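Local coordinates for period circadian protein homolog 2 (Mus musculus, PDB 3GDI), which acts in the nucleus as a circadian clock component in transcription regulation and pairs with partners through its tandem PAS domains, at the interface of chains A and B. Residues are numbered along the deposited sequence; one frame, centred on the assembly and turned at random. Chains: chain A/B, Period circadian protein homolog 2.

The interface of chains A and B. Residues chain A 251-254, 260-261; chain B 251-252, 260-261.
A:Phe251 and B:Phe251 pack against each other about the two-fold axis, each laying its CB methylene over the ring face of the other. B:Phe251 CB stands 3.6 Å from the ring centroid of A:Phe251, and the reciprocal CH-pi contact is equally tight. Both side chains hold CG anti to their own carbonyl carbon, beside the backbone N (chi1 -71° in A:Phe251), which sends each ring past its counterpart into the other subunit. There the rim of the ring meets the end of the partner's strand 241-252: A:Phe251 CE1 lies 3.3 Å from the backbone carbonyl O of B:Ile252, and B:Phe251 CE1 approaches A:Ile252 O in the plane of its ring. Beyond the rim, B:Ser260 presents CB and its hydroxyl OG to the tip of A:Phe251, OG being 3.8 Å from CZ.

A second aromatic pair flanks the first. A:Phe261 and B:Phe261, on strands 259-268, reach out tip to tip and stack with planes only 5° apart and centroids separated by 4.1 Å. A:Phe251 crosses B:Phe261 at roughly a right angle, as B:Phe251 crosses A:Phe261, and A:Phe251 CE2 comes to the edge of the B:Phe261 ring, 3.8 Å from CE1. An alanine at A:Phe251 would probably open a gap beside B:Ile252 and B:Ser260 and deprive B:Phe261 of its edge support, while B:Phe251 CB would lose the ring beneath it.

With no N or O of one chain within bonding reach of the other in this patch, the contact rests largely on aromatic packing. Here it joins adjacent strands of two PAS-fold domains across the two-fold axis of the deposited pair, which may reflect PERIOD2 self-association.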
loop_
_atom_site.group_PDB
_atom_site.type_symbol
_atom_site.label_atom_id
_atom_site.label_comp_id
_atom_site.label_asym_id
_atom_site.label_seq_id
_atom_site.Cartn_x
_atom_site.Cartn_y
_atom_site.Cartn_z
ATOM N N PHE A 251 -5.564 15.092 3.204
ATOM C CA PHE A 251 -5.421 14.724 4.597
ATOM C C PHE A 251 -4.129 15.419 5.023
ATOM O O PHE A 251 -3.079 15.193 4.429
ATOM C CB PHE A 251 -5.309 13.206 4.765
ATOM C CG PHE A 251 -6.600 12.465 4.500
ATOM C CD1 PHE A 251 -7.826 13.004 4.897
ATOM C CD2 PHE A 251 -6.592 11.217 3.883
ATOM C CE1 PHE A 251 -9.026 12.306 4.689
ATOM C CE2 PHE A 251 -7.777 10.513 3.668
ATOM C CZ PHE A 251 -9.000 11.058 4.074
ATOM N N ILE A 252 -4.215 16.296 6.023
ATOM C CA ILE A 252 -3.037 17.029 6.491
ATOM C C ILE A 252 -2.499 16.536 7.830
ATOM O O ILE A 252 -3.213 16.507 8.829
ATOM C CB ILE A 252 -3.336 18.555 6.605
ATOM C CG1 ILE A 252 -3.823 19.091 5.262
ATOM C CG2 ILE A 252 -2.069 19.324 6.979
ATOM C CD1 ILE A 252 -4.322 20.524 5.334
ATOM N N ASN A 253 -1.234 16.140 7.845
ATOM C CA ASN A 253 -0.610 15.680 9.078
ATOM C C ASN A 253 -0.735 16.839 10.077
ATOM O O ASN A 253 -0.183 17.911 9.851
ATOM C CB ASN A 253 0.870 15.365 8.822
ATOM C CG ASN A 253 1.558 14.767 10.028
ATOM O OD1 ASN A 253 1.770 15.436 11.044
ATOM N ND2 ASN A 253 1.905 13.493 9.931
ATOM N N PRO A 254 -1.465 16.642 11.185
ATOM C CA PRO A 254 -1.615 17.721 12.170
ATOM C C PRO A 254 -0.324 18.205 12.835
ATOM O O PRO A 254 -0.186 19.385 13.150
ATOM C CB PRO A 254 -2.599 17.136 13.181
ATOM C CG PRO A 254 -2.359 15.654 13.079
ATOM C CD PRO A 254 -2.235 15.456 11.590
ATOM N N SER A 260 -0.356 14.612 3.588
ATOM C CA SER A 260 0.043 13.204 3.523
ATOM C C SER A 260 -0.640 12.460 2.364
ATOM O O SER A 260 -0.042 11.559 1.771
ATOM C CB SER A 260 -0.293 12.484 4.824
ATOM O OG SER A 260 0.374 13.059 5.925
ATOM N N PHE A 261 -1.888 12.821 2.061
ATOM C CA PHE A 261 -2.638 12.199 0.970
ATOM C C PHE A 261 -3.542 13.219 0.279
ATOM O O PHE A 261 -3.947 14.205 0.877
ATOM C CB PHE A 261 -3.578 11.095 1.467
ATOM C CG PHE A 261 -2.913 10.009 2.236
ATOM C CD1 PHE A 261 -2.866 10.057 3.624
ATOM C CD2 PHE A 261 -2.369 8.909 1.574
ATOM C CE1 PHE A 261 -2.292 9.027 4.348
ATOM C CE2 PHE A 261 -1.786 7.863 2.289
ATOM C CZ PHE A 261 -1.745 7.918 3.677
ATOM N N PHE B 251 -7.526 10.493 10.022
ATOM C CA PHE B 251 -7.867 11.133 8.765
ATOM C C PHE B 251 -9.274 10.622 8.437
ATOM O O PHE B 251 -9.486 9.424 8.207
ATOM C CB PHE B 251 -6.882 10.743 7.662
ATOM C CG PHE B 251 -5.522 11.396 7.791
ATOM C CD1 PHE B 251 -5.394 12.675 8.316
ATOM C CD2 PHE B 251 -4.381 10.753 7.325
ATOM C CE1 PHE B 251 -4.143 13.302 8.372
ATOM C CE2 PHE B 251 -3.135 11.371 7.377
ATOM C CZ PHE B 251 -3.014 12.647 7.898
ATOM N N ILE B 252 -10.227 11.545 8.431
ATOM C CA ILE B 252 -11.626 11.239 8.180
ATOM C C ILE B 252 -12.039 11.563 6.750
ATOM O O ILE B 252 -11.915 12.710 6.320
ATOM C CB ILE B 252 -12.514 12.073 9.146
ATOM C CG1 ILE B 252 -12.170 11.739 10.598
ATOM C CG2 ILE B 252 -13.976 11.823 8.883
ATOM C CD1 ILE B 252 -12.782 12.705 11.613
ATOM N N SER B 260 -10.285 6.901 7.484
ATOM C CA SER B 260 -9.525 6.214 6.451
ATOM C C SER B 260 -8.157 5.804 7.006
ATOM O O SER B 260 -7.639 4.740 6.673
ATOM C CB SER B 260 -9.327 7.134 5.253
ATOM O OG SER B 260 -10.552 7.682 4.808
ATOM N N PHE B 261 -7.566 6.659 7.838
ATOM C CA PHE B 261 -6.268 6.350 8.442
ATOM C C PHE B 261 -6.151 6.858 9.871
ATOM O O PHE B 261 -6.639 7.944 10.202
ATOM C CB PHE B 261 -5.106 6.987 7.675
ATOM C CG PHE B 261 -5.098 6.703 6.204
ATOM C CD1 PHE B 261 -5.731 7.568 5.313
ATOM C CD2 PHE B 261 -4.426 5.592 5.702
ATOM C CE1 PHE B 261 -5.692 7.330 3.940
ATOM C CE2 PHE B 261 -4.379 5.344 4.336
ATOM C CZ PHE B 261 -5.013 6.217 3.449
#